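Local atomic coordinates of dehydroascorbate reductase (Chlamydomonas reinhardtii, PDB entry 5XFT), a protein that probably reduces dehydroascorbate to ascorbate at the expense of two glutathione molecules, as a member of the DHAR family within the glutathione transferase superfamily. Residues 5-10 with 61-66; 25-30 with 77-82; 93-98 with 150-155; 127-132 with 179-184. All coordinates share one frame; numbering follows the deposited sequence.

Contact 1. Residues 5-10 with 61-66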
loop_
_atom_site.group_PDB
_atom_site.type_symbol
_atom_site.label_atom_id
_atom_site.label_comp_id
_atom_site.label_asym_id
_atom_site.label_seq_id
_atom_site.Cartn_x
_atom_site.Cartn_y
_atom_site.Cartn_z
ATOM N N THR A 5 4.449 -15.210 12.143
ATOM C CA THR A 5 5.342 -14.209 11.583
ATOM C C THR A 5 5.117 -12.848 12.238
ATOM O O THR A 5 3.976 -12.424 12.455
ATOM C CB THR A 5 5.122 -14.118 10.072
ATOM O OG1 THR A 5 5.537 -15.348 9.465
ATOM C CG2 THR A 5 5.906 -12.964 9.473
ATOM N N THR A 6 6.215 -12.164 12.558
ATOM C CA THR A 6 6.157 -10.787 13.032
ATOM C C THR A 6 6.338 -9.824 11.863
ATOM O O THR A 6 7.254 -9.985 11.052
ATOM C CB THR A 6 7.238 -10.520 14.080
ATOM O OG1 THR A 6 7.194 -11.541 15.077
ATOM C CG2 THR A 6 7.015 -9.157 14.742
ATOM N N ILE A 7 5.484 -8.817 11.794
ATOM C CA ILE A 7 5.563 -7.792 10.765
ATOM C C ILE A 7 5.772 -6.463 11.479
ATOM O O ILE A 7 4.851 -5.924 12.100
ATOM C CB ILE A 7 4.319 -7.767 9.873
ATOM C CG1 ILE A 7 4.023 -9.173 9.356
ATOM C CG2 ILE A 7 4.543 -6.849 8.679
ATOM C CD1 ILE A 7 2.819 -9.226 8.420
ATOM N N TYR A 8 6.997 -5.949 11.418
ATOM C CA TYR A 8 7.326 -4.631 11.940
ATOM C C TYR A 8 6.887 -3.587 10.926
ATOM O O TYR A 8 7.371 -3.576 9.780
ATOM C CB TYR A 8 8.817 -4.516 12.222
ATOM C CG TYR A 8 9.324 -5.579 13.157
ATOM C CD1 TYR A 8 9.444 -5.336 14.516
ATOM C CD2 TYR A 8 9.687 -6.829 12.681
ATOM C CE1 TYR A 8 9.907 -6.311 15.371
ATOM C CE2 TYR A 8 10.143 -7.809 13.526
ATOM C CZ TYR A 8 10.250 -7.550 14.871
ATOM O OH TYR A 8 10.720 -8.531 15.719
ATOM N N VAL A 9 5.961 -2.725 11.358
ATOM C CA VAL A 9 5.341 -1.709 10.523
ATOM C C VAL A 9 5.411 -0.375 11.251
ATOM O O VAL A 9 5.787 -0.301 12.421
ATOM C CB VAL A 9 3.877 -2.052 10.178
ATOM C CG1 VAL A 9 3.800 -3.329 9.362
ATOM C CG2 VAL A 9 3.056 -2.178 11.451
ATOM N N LYS A 10 5.040 0.690 10.540
ATOM C CA LYS A 10 5.001 2.010 11.149
ATOM C C LYS A 10 3.756 2.124 12.024
ATOM O O LYS A 10 2.636 1.881 11.562
ATOM C CB LYS A 10 5.014 3.093 10.078
ATOM C CG LYS A 10 4.692 4.481 10.620
ATOM C CD LYS A 10 4.290 5.454 9.521
ATOM C CE LYS A 10 4.110 6.859 10.072
ATOM N NZ LYS A 10 5.098 7.841 9.548
ATOM N N PRO A 61 8.470 -1.997 5.817
ATOM C CA PRO A 61 8.220 -3.209 6.607
ATOM C C PRO A 61 9.433 -4.097 6.785
ATOM O O PRO A 61 10.331 -4.133 5.930
ATOM C CB PRO A 61 7.190 -3.966 5.767
ATOM C CG PRO A 61 7.382 -3.466 4.395
ATOM C CD PRO A 61 7.743 -2.025 4.530
ATOM N N VAL A 62 9.447 -4.828 7.892
ATOM C CA VAL A 62 10.368 -5.939 8.075
ATOM C C VAL A 62 9.533 -7.106 8.575
ATOM O O VAL A 62 8.566 -6.898 9.309
ATOM C CB VAL A 62 11.510 -5.589 9.062
ATOM C CG1 VAL A 62 12.475 -6.747 9.214
ATOM C CG2 VAL A 62 12.272 -4.344 8.603
ATOM N N ILE A 63 9.853 -8.325 8.140
ATOM C CA ILE A 63 9.195 -9.493 8.707
ATOM C C ILE A 63 10.234 -10.368 9.393
ATOM O O ILE A 63 11.442 -10.239 9.186
ATOM C CB ILE A 63 8.398 -10.326 7.682
ATOM C CG1 ILE A 63 9.331 -11.098 6.752
ATOM C CG2 ILE A 63 7.381 -9.476 6.925
ATOM C CD1 ILE A 63 8.736 -12.421 6.331
ATOM N N LYS A 64 9.730 -11.269 10.230
ATOM C CA LYS A 64 10.568 -12.177 11.007
ATOM C C LYS A 64 9.712 -13.412 11.267
ATOM O O LYS A 64 8.817 -13.382 12.119
ATOM C CB LYS A 64 11.035 -11.520 12.300
ATOM C CG LYS A 64 12.019 -12.333 13.119
ATOM C CD LYS A 64 13.371 -12.381 12.453
ATOM C CE LYS A 64 14.483 -12.548 13.474
ATOM N NZ LYS A 64 14.380 -13.828 14.207
ATOM N N GLU A 65 9.977 -14.480 10.522
ATOM C CA GLU A 65 9.105 -15.645 10.558
ATOM C C GLU A 65 9.312 -16.517 11.786
ATOM O O GLU A 65 8.548 -17.466 11.987
ATOM C CB GLU A 65 9.299 -16.478 9.292
ATOM C CG GLU A 65 9.209 -15.654 8.023
ATOM C CD GLU A 65 9.074 -16.506 6.783
ATOM O OE1 GLU A 65 7.931 -16.847 6.418
ATOM O OE2 GLU A 65 10.113 -16.841 6.180
ATOM N N GLY A 66 10.307 -16.224 12.611
ATOM C CA GLY A 66 10.560 -17.016 13.787
ATOM C C GLY A 66 11.946 -16.786 14.341
ATOM O O GLY A 66 12.749 -16.032 13.785
HETATM O O HOH W 1 5.542 -15.552 6.744
HETATM O O HOH W 2 5.935 -18.057 10.573
#
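Y8 and K64 stand side by side on one face of the sheet: chi1 of Y8 (-56°) sets CG beside its own backbone N, and K64 meets the ring by CB, its chain then bending at CD (chi2 72°) and leading away to a bond from NZ to G66 O. The two strands, 5-9 and 62-64, run antiparallel at 161° within the thioredoxin-like N-terminal domain of the glutathione transferase fold, where 5-12 also pairs in parallel with strand 38-43. T6 and K64 form a hydrogen-bonded pair, with T6 N to K64 O at 2.9 Å and nearly straight, its donor lying above the carbonyl plane; K64 N answers to T6 O. Y8 and V62 form the second such pair: Y8 N reaches V62 O at 2.8 Å, and V62 N returns to Y8 O. Between them the non-hydrogen-bonded pair I7 and I63 lies on the other face, CG1 of I7 meeting CG2 of I63 at 4.2 Å, while I63 CA leans on T6 O at 3.1 Å in a CA-H...O contact. The Y8 ring presents its edge to the neighbouring strand, with V62 O in its plane and K64 CB at 4.0 Å from CE2; CG2 of T6 rests over one of its faces, toward the rim. P61, preceded by a cis peptide bond, touches V27 of helix 22-33. At the end where T5 faces E65, two waters join the segments: both bind T5 OG1, one donating to E65 OE1 at 2.7 Å and the other to the backbone O of E65 at 3.0 Å.

Contact 2. Residues 25-30 with 77-82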
loop_
_atom_site.group_PDB
_atom_site.type_symbol
_atom_site.label_atom_id
_atom_site.label_comp_id
_atom_site.label_asym_id
_atom_site.label_seq_id
_atom_site.Cartn_x
_atom_site.Cartn_y
_atom_site.Cartn_z
ATOM N N HIS A 25 1.575 -1.320 4.390
ATOM C CA HIS A 25 0.207 -1.638 4.003
ATOM C C HIS A 25 0.178 -2.731 2.942
ATOM O O HIS A 25 -0.682 -3.618 2.979
ATOM C CB HIS A 25 -0.505 -0.377 3.510
ATOM C CG HIS A 25 -1.998 -0.489 3.497
ATOM N ND1 HIS A 25 -2.812 0.496 2.986
ATOM C CD2 HIS A 25 -2.824 -1.467 3.938
ATOM C CE1 HIS A 25 -4.076 0.129 3.105
ATOM N NE2 HIS A 25 -4.111 -1.059 3.678
ATOM N N ARG A 26 1.126 -2.701 2.003
ATOM C CA ARG A 26 1.148 -3.709 0.947
ATOM C C ARG A 26 1.456 -5.090 1.515
ATOM O O ARG A 26 0.782 -6.078 1.184
ATOM C CB ARG A 26 2.164 -3.330 -0.133
ATOM C CG ARG A 26 2.641 -4.536 -0.951
ATOM C CD ARG A 26 3.920 -4.247 -1.760
ATOM N NE ARG A 26 3.943 -5.015 -2.995
ATOM C CZ ARG A 26 5.013 -5.070 -3.782
ATOM N NH1 ARG A 26 6.105 -4.389 -3.449
ATOM N NH2 ARG A 26 5.009 -5.773 -4.906
ATOM N N VAL A 27 2.458 -5.181 2.393
ATOM C CA VAL A 27 2.753 -6.474 3.010
ATOM C C VAL A 27 1.556 -6.984 3.810
ATOM O O VAL A 27 1.166 -8.154 3.697
ATOM C CB VAL A 27 4.018 -6.369 3.876
ATOM C CG1 VAL A 27 4.197 -7.624 4.709
ATOM C CG2 VAL A 27 5.220 -6.137 2.987
ATOM N N LEU A 28 0.941 -6.107 4.613
ATOM C CA LEU A 28 -0.211 -6.494 5.425
ATOM C C LEU A 28 -1.362 -6.999 4.566
ATOM O O LEU A 28 -1.987 -8.022 4.881
ATOM C CB LEU A 28 -0.676 -5.311 6.270
ATOM C CG LEU A 28 0.298 -4.733 7.285
ATOM C CD1 LEU A 28 -0.307 -3.508 7.911
ATOM C CD2 LEU A 28 0.594 -5.771 8.323
ATOM N N LEU A 29 -1.681 -6.271 3.492
ATOM C CA LEU A 29 -2.727 -6.730 2.582
ATOM C C LEU A 29 -2.360 -8.069 1.956
ATOM O O LEU A 29 -3.228 -8.922 1.753
ATOM C CB LEU A 29 -2.996 -5.686 1.498
ATOM C CG LEU A 29 -3.719 -4.405 1.920
ATOM C CD1 LEU A 29 -3.788 -3.416 0.800
ATOM C CD2 LEU A 29 -5.108 -4.730 2.407
ATOM N N ALA A 30 -1.076 -8.279 1.655
ATOM C CA ALA A 30 -0.655 -9.573 1.124
ATOM C C ALA A 30 -0.930 -10.699 2.117
ATOM O O ALA A 30 -1.434 -11.760 1.736
ATOM C CB ALA A 30 0.825 -9.533 0.756
ATOM N N VAL A 77 10.747 -7.883 -1.901
ATOM C CA VAL A 77 11.346 -9.148 -1.481
ATOM C C VAL A 77 10.364 -9.945 -0.636
ATOM O O VAL A 77 10.204 -11.161 -0.818
ATOM C CB VAL A 77 12.656 -8.885 -0.713
ATOM C CG1 VAL A 77 13.278 -10.199 -0.279
ATOM C CG2 VAL A 77 13.623 -8.078 -1.566
ATOM N N ILE A 78 9.668 -9.268 0.278
ATOM C CA ILE A 78 8.754 -9.955 1.183
ATOM C C ILE A 78 7.602 -10.592 0.411
ATOM O O ILE A 78 7.283 -11.765 0.620
ATOM C CB ILE A 78 8.244 -8.993 2.269
ATOM C CG1 ILE A 78 9.363 -8.670 3.255
ATOM C CG2 ILE A 78 7.040 -9.590 2.983
ATOM C CD1 ILE A 78 9.084 -7.449 4.102
ATOM N N VAL A 79 6.953 -9.842 -0.484
ATOM C CA VAL A 79 5.773 -10.419 -1.130
ATOM C C VAL A 79 6.167 -11.519 -2.106
ATOM O O VAL A 79 5.396 -12.467 -2.320
ATOM C CB VAL A 79 4.914 -9.343 -1.822
ATOM C CG1 VAL A 79 4.375 -8.347 -0.795
ATOM C CG2 VAL A 79 5.695 -8.651 -2.936
ATOM N N VAL A 80 7.360 -11.436 -2.704
ATOM C CA VAL A 80 7.777 -12.501 -3.616
ATOM C C VAL A 80 8.162 -13.756 -2.838
ATOM O O VAL A 80 7.783 -14.875 -3.209
ATOM C CB VAL A 80 8.921 -12.012 -4.519
ATOM C CG1 VAL A 80 9.468 -13.158 -5.350
ATOM C CG2 VAL A 80 8.423 -10.898 -5.418
ATOM N N HIS A 81 8.922 -13.593 -1.753
ATOM C CA HIS A 81 9.176 -14.703 -0.837
ATOM C C HIS A 81 7.868 -15.311 -0.346
ATOM O O HIS A 81 7.731 -16.536 -0.237
ATOM C CB HIS A 81 10.019 -14.201 0.340
ATOM C CG HIS A 81 10.056 -15.135 1.507
ATOM N ND1 HIS A 81 11.114 -15.985 1.747
ATOM C CD2 HIS A 81 9.169 -15.346 2.510
ATOM C CE1 HIS A 81 10.876 -16.683 2.842
ATOM N NE2 HIS A 81 9.701 -16.317 3.323
ATOM N N LEU A 82 6.895 -14.457 -0.048
ATOM C CA LEU A 82 5.584 -14.919 0.376
ATOM C C LEU A 82 4.955 -15.805 -0.687
ATOM O O LEU A 82 4.472 -16.902 -0.389
ATOM C CB LEU A 82 4.700 -13.711 0.681
ATOM C CG LEU A 82 3.301 -13.983 1.222
ATOM C CD1 LEU A 82 3.394 -14.689 2.560
ATOM C CD2 LEU A 82 2.524 -12.689 1.357
#
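V27 and I78 meet through their methyls between two nearly parallel helical segments, whose axes run 14° apart in direction and 10.0 Å from each other. The V27 and I78 side chains cross at about a right angle, and CG2 of I78 sits equally close, at 3.9 Å, to CG1 and CG2 of V27. A30 adds its methyl: CB touches CD2 of L82 at 3.6 Å and CG1 of V79 at 4.1 Å. These helices, 22-33 and 75-85, pack together in the thioredoxin-like domain, and I78 meets I63 of the sheet with its CD1.

A second kind of contact joins a cation to an aliphatic group. R26 CG, anti to the backbone N (chi1 158°), comes within 4.2 Å of V79 CG1, and the side chains cross at about a right angle. V79 CG2 lies over one face of the guanidinium toward the rim, 3.6 Å from NH2, and V79 CG1 is 4.0 Å from NE. R26 NH1 is hydrogen-bonded to S75 OG, at the start of helix 75-85, with D76 a long, weak second partner.

With methyls on both sides and no polar pair across, the segments are held by dispersion and burial of apolar surface.

Contact 3. Residues 93-98 with 150-155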
loop_
_atom_site.group_PDB
_atom_site.type_symbol
_atom_site.label_atom_id
_atom_site.label_comp_id
_atom_site.label_asym_id
_atom_site.label_seq_id
_atom_site.Cartn_x
_atom_site.Cartn_y
_atom_site.Cartn_z
ATOM N N SER A 93 -0.254 -12.043 -10.875
ATOM C CA SER A 93 -0.976 -10.995 -11.576
ATOM C C SER A 93 -0.644 -11.008 -13.059
ATOM O O SER A 93 0.519 -11.161 -13.443
ATOM C CB SER A 93 -0.629 -9.623 -10.985
ATOM O OG SER A 93 -1.584 -8.646 -11.352
ATOM N N SER A 94 -1.670 -10.824 -13.887
ATOM C CA SER A 94 -1.473 -10.620 -15.314
ATOM C C SER A 94 -1.252 -9.156 -15.671
ATOM O O SER A 94 -0.899 -8.865 -16.818
ATOM C CB SER A 94 -2.675 -11.152 -16.102
ATOM O OG SER A 94 -3.125 -12.394 -15.586
ATOM N N VAL A 95 -1.437 -8.245 -14.723
ATOM C CA VAL A 95 -1.361 -6.804 -15.006
ATOM C C VAL A 95 0.047 -6.438 -15.455
ATOM O O VAL A 95 1.030 -6.831 -14.798
ATOM C CB VAL A 95 -1.764 -6.001 -13.773
ATOM C CG1 VAL A 95 -1.796 -4.510 -14.116
ATOM C CG2 VAL A 95 -3.106 -6.468 -13.255
ATOM N N PRO A 96 0.204 -5.687 -16.550
ATOM C CA PRO A 96 1.537 -5.232 -16.962
ATOM C C PRO A 96 2.197 -4.363 -15.898
ATOM O O PRO A 96 1.538 -3.635 -15.150
ATOM C CB PRO A 96 1.265 -4.425 -18.236
ATOM C CG PRO A 96 -0.029 -4.943 -18.748
ATOM C CD PRO A 96 -0.831 -5.353 -17.546
ATOM N N ALA A 97 3.531 -4.432 -15.862
ATOM C CA ALA A 97 4.293 -3.737 -14.829
ATOM C C ALA A 97 4.144 -2.223 -14.931
ATOM O O ALA A 97 4.081 -1.533 -13.908
ATOM C CB ALA A 97 5.768 -4.129 -14.915
ATOM N N GLU A 98 4.081 -1.687 -16.154
ATOM C CA GLU A 98 4.140 -0.240 -16.343
ATOM C C GLU A 98 2.950 0.486 -15.727
ATOM O O GLU A 98 3.013 1.708 -15.545
ATOM C CB GLU A 98 4.222 0.092 -17.833
ATOM C CG GLU A 98 2.926 -0.170 -18.580
ATOM C CD GLU A 98 2.993 0.216 -20.045
ATOM O OE1 GLU A 98 2.131 1.003 -20.492
ATOM O OE2 GLU A 98 3.904 -0.272 -20.749
ATOM N N HIS A 150 -10.988 -10.994 -5.753
ATOM C CA HIS A 150 -10.176 -11.007 -4.547
ATOM C C HIS A 150 -8.888 -10.230 -4.780
ATOM O O HIS A 150 -8.534 -9.885 -5.911
ATOM C CB HIS A 150 -9.860 -12.441 -4.113
ATOM C CG HIS A 150 -10.993 -13.392 -4.327
ATOM N ND1 HIS A 150 -12.069 -13.472 -3.470
ATOM C CD2 HIS A 150 -11.224 -14.295 -5.308
ATOM C CE1 HIS A 150 -12.913 -14.388 -3.913
ATOM N NE2 HIS A 150 -12.423 -14.902 -5.025
ATOM N N LEU A 151 -8.176 -9.979 -3.684
ATOM C CA LEU A 151 -6.981 -9.151 -3.730
ATOM C C LEU A 151 -5.878 -9.808 -4.550
ATOM O O LEU A 151 -5.676 -11.025 -4.508
ATOM C CB LEU A 151 -6.471 -8.870 -2.321
ATOM C CG LEU A 151 -7.255 -7.832 -1.530
ATOM C CD1 LEU A 151 -6.529 -7.521 -0.234
ATOM C CD2 LEU A 151 -7.450 -6.584 -2.363
ATOM N N ASN A 152 -5.145 -8.975 -5.270
ATOM C CA ASN A 152 -4.078 -9.364 -6.172
ATOM C C ASN A 152 -2.772 -8.751 -5.678
ATOM O O ASN A 152 -2.769 -7.851 -4.834
ATOM C CB ASN A 152 -4.416 -8.885 -7.586
ATOM C CG ASN A 152 -3.582 -9.535 -8.642
ATOM O OD1 ASN A 152 -3.207 -10.692 -8.527
ATOM N ND2 ASN A 152 -3.330 -8.811 -9.710
ATOM N N GLY A 153 -1.648 -9.246 -6.201
ATOM C CA GLY A 153 -0.379 -8.597 -5.905
ATOM C C GLY A 153 -0.369 -7.147 -6.350
ATOM O O GLY A 153 0.208 -6.278 -5.685
ATOM N N THR A 154 -1.036 -6.869 -7.475
ATOM C CA THR A 154 -1.200 -5.503 -7.960
ATOM C C THR A 154 -2.153 -4.708 -7.075
ATOM O O THR A 154 -1.936 -3.516 -6.838
ATOM C CB THR A 154 -1.691 -5.537 -9.406
ATOM O OG1 THR A 154 -0.642 -6.034 -10.247
ATOM C CG2 THR A 154 -2.111 -4.151 -9.871
ATOM N N ASP A 155 -3.214 -5.348 -6.577
ATOM C CA ASP A 155 -4.066 -4.703 -5.584
ATOM C C ASP A 155 -3.263 -4.338 -4.343
ATOM O O ASP A 155 -3.382 -3.228 -3.810
ATOM C CB ASP A 155 -5.217 -5.630 -5.200
ATOM C CG ASP A 155 -6.239 -5.791 -6.301
ATOM O OD1 ASP A 155 -6.573 -4.787 -6.961
ATOM O OD2 ASP A 155 -6.697 -6.937 -6.505
#
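S93 points its side chain at T154 and N152. Its CB lies 3.7 Å from T154 OG1 and also beside the N152 side chain. With chi1 at -162°, OG is anti to the backbone N, and at this tip it is hydrogen-bonded to T154 OG1 at 3.0 Å; the donor is not settled. T154 holds its own OG1 beside its backbone N (chi1 -69°). The same S93 OG also receives a weak bond from V95 N, at 3.4 Å, which ties it back to its own segment. The amide of N152 is probably turned over in the model, so its closeness to OG carries no firm reading. This is where the linker between the thioredoxin-like domain and the helical C-terminal domain of the glutathione transferase fold meets the start of helix 153-173. N152 occupies the N-cap position there, and its backbone N makes a weak bond to D155 OD2 at 2.8 Å, one half of a capping box. D155 is further held through OD1 by Y187 OH and F146 N. Past S93, V95 crosses T154 obliquely: CB is 3.7 Å and CG2 3.9 Å from T154 OG1. V95 also touches F146 and, on helix 118-138, Y135.

Contact 4. Residues 127-132 with 179-184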
loop_
_atom_site.group_PDB
_atom_site.type_symbol
_atom_site.label_atom_id
_atom_site.label_comp_id
_atom_site.label_asym_id
_atom_site.label_seq_id
_atom_site.Cartn_x
_atom_site.Cartn_y
_atom_site.Cartn_z
ATOM N N GLU A 127 -2.494 10.435 -16.386
ATOM C CA GLU A 127 -2.218 9.315 -17.283
ATOM C C GLU A 127 -2.161 7.991 -16.515
ATOM O O GLU A 127 -2.680 6.968 -16.982
ATOM C CB GLU A 127 -0.917 9.553 -18.050
ATOM C CG GLU A 127 -0.414 8.314 -18.767
ATOM C CD GLU A 127 0.680 8.608 -19.773
ATOM O OE1 GLU A 127 0.569 8.113 -20.911
ATOM O OE2 GLU A 127 1.651 9.319 -19.435
ATOM N N GLN A 128 -1.541 7.992 -15.333
ATOM C CA GLN A 128 -1.491 6.772 -14.528
ATOM C C GLN A 128 -2.893 6.309 -14.143
ATOM O O GLN A 128 -3.262 5.144 -14.359
ATOM C CB GLN A 128 -0.638 7.010 -13.280
ATOM C CG GLN A 128 0.808 7.353 -13.577
ATOM C CD GLN A 128 1.621 6.144 -13.981
ATOM O OE1 GLN A 128 1.525 5.085 -13.363
ATOM N NE2 GLN A 128 2.435 6.296 -15.017
ATOM N N LEU A 129 -3.689 7.215 -13.567
ATOM C CA LEU A 129 -5.053 6.872 -13.181
ATOM C C LEU A 129 -5.875 6.434 -14.384
ATOM O O LEU A 129 -6.793 5.614 -14.256
ATOM C CB LEU A 129 -5.717 8.062 -12.496
ATOM C CG LEU A 129 -5.121 8.504 -11.165
ATOM C CD1 LEU A 129 -5.852 9.734 -10.654
ATOM C CD2 LEU A 129 -5.216 7.371 -10.166
ATOM N N ALA A 130 -5.569 6.980 -15.563
ATOM C CA ALA A 130 -6.255 6.552 -16.775
ATOM C C ALA A 130 -5.904 5.109 -17.116
ATOM O O ALA A 130 -6.788 4.301 -17.416
ATOM C CB ALA A 130 -5.907 7.484 -17.934
ATOM N N GLY A 131 -4.615 4.770 -17.080
ATOM C CA GLY A 131 -4.189 3.398 -17.295
ATOM C C GLY A 131 -4.894 2.411 -16.387
ATOM O O GLY A 131 -5.495 1.437 -16.859
ATOM N N MET A 132 -4.843 2.669 -15.074
ATOM C CA MET A 132 -5.506 1.776 -14.125
ATOM C C MET A 132 -6.999 1.682 -14.407
ATOM O O MET A 132 -7.580 0.588 -14.397
ATOM C CB MET A 132 -5.270 2.261 -12.694
ATOM C CG MET A 132 -3.808 2.307 -12.289
ATOM S SD MET A 132 -3.549 3.244 -10.774
ATOM C CE MET A 132 -4.570 2.331 -9.621
ATOM N N ALA A 179 -15.109 11.869 -11.713
ATOM C CA ALA A 179 -16.221 10.931 -11.755
ATOM C C ALA A 179 -16.216 10.071 -13.008
ATOM O O ALA A 179 -16.892 9.037 -13.032
ATOM C CB ALA A 179 -17.545 11.686 -11.655
ATOM N N ARG A 180 -15.475 10.468 -14.043
ATOM C CA ARG A 180 -15.406 9.668 -15.255
ATOM C C ARG A 180 -14.562 8.413 -15.079
ATOM O O ARG A 180 -14.795 7.423 -15.781
ATOM C CB ARG A 180 -14.858 10.510 -16.404
ATOM C CG ARG A 180 -13.424 10.923 -16.225
ATOM C CD ARG A 180 -12.927 11.622 -17.463
ATOM N NE ARG A 180 -11.505 11.399 -17.665
ATOM C CZ ARG A 180 -10.558 12.205 -17.202
ATOM N NH1 ARG A 180 -10.890 13.286 -16.506
ATOM N NH2 ARG A 180 -9.282 11.927 -17.431
ATOM N N PHE A 181 -13.592 8.427 -14.163
ATOM C CA PHE A 181 -12.862 7.217 -13.810
ATOM C C PHE A 181 -13.784 6.297 -13.026
ATOM O O PHE A 181 -13.562 6.051 -11.835
ATOM C CB PHE A 181 -11.617 7.540 -12.986
ATOM C CG PHE A 181 -10.544 8.240 -13.757
ATOM C CD1 PHE A 181 -10.305 7.930 -15.084
ATOM C CD2 PHE A 181 -9.784 9.229 -13.157
ATOM C CE1 PHE A 181 -9.313 8.585 -15.793
ATOM C CE2 PHE A 181 -8.800 9.893 -13.862
ATOM C CZ PHE A 181 -8.564 9.568 -15.183
ATOM N N THR A 182 -14.829 5.803 -13.691
ATOM C CA THR A 182 -15.843 4.978 -13.043
ATOM C C THR A 182 -15.227 3.761 -12.365
ATOM O O THR A 182 -15.540 3.443 -11.209
ATOM C CB THR A 182 -16.876 4.541 -14.082
ATOM O OG1 THR A 182 -16.197 4.141 -15.283
ATOM C CG2 THR A 182 -17.827 5.677 -14.398
ATOM N N ALA A 183 -14.346 3.065 -13.087
ATOM C CA ALA A 183 -13.765 1.830 -12.573
ATOM C C ALA A 183 -12.882 2.085 -11.359
ATOM O O ALA A 183 -12.743 1.208 -10.499
ATOM C CB ALA A 183 -12.973 1.130 -13.677
ATOM N N LEU A 184 -12.286 3.275 -11.262
ATOM C CA LEU A 184 -11.512 3.605 -10.070
ATOM C C LEU A 184 -12.420 3.831 -8.866
ATOM O O LEU A 184 -12.076 3.443 -7.740
ATOM C CB LEU A 184 -10.641 4.832 -10.328
ATOM C CG LEU A 184 -9.458 4.573 -11.260
ATOM C CD1 LEU A 184 -8.475 5.729 -11.224
ATOM C CD2 LEU A 184 -8.770 3.271 -10.896
#
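L184 and L129 supply the main aliphatic contact, their side chains crossing at about a right angle. CD1 of L184 is 3.8 Å from both CB and CD2 of L129 and reaches the backbone at L129 O, 3.5 Å away. The other branch, CD2, meets M132 CB at 4.1 Å. With L184 CG anti to its carbonyl carbon (chi1 -72°), CG comes within 4.1 Å of L129 O, and from there CD1 goes to L129 and CD2 to M132.

The aromatic contact comes from F181. One rim of its ring, CE2, touches L129 CB at 3.8 Å, and on the other side CE1 approaches A130 CA, also at 3.8 Å, and more loosely A130 CB. L129 O lies above one face, toward the rim. F181 is the centre of an inverse gamma turn and takes the N-cap position of helix 182-193, so the ring enters the contact from the turn just before that helix. Polar bonds flank it: R180 NH2 forms a salt bridge with E126 OE2, and T182 OG1 is bonded to R137 NH2.

In the helical C-terminal domain, the start of helix 182-193 packs on the same helix 118-138 that L129 and M132 join to helices 103-112 and 153-173.

Overall arrangement
Contacts 1 and 2 belong to the thioredoxin-like domain and touch where sheet and helices meet, E65 making a weak hydrogen bond with H81; their centres are about 10 Å apart. The first holds strands by backbone bonds and waters and is partly buried, whereas the second is a buried helix pair of apolar side chains. Contact 4 is likewise buried and apolar but lies in the helical domain, its centre about 33 Å from that of contact 1 and on the opposite side of the chain's centre. Contact 3, partly buried and polar, lies between: L151 meets L29 of contact 2, and segment 150-155 opens helix 153-173, which also packs against helix 118-138 of contact 4.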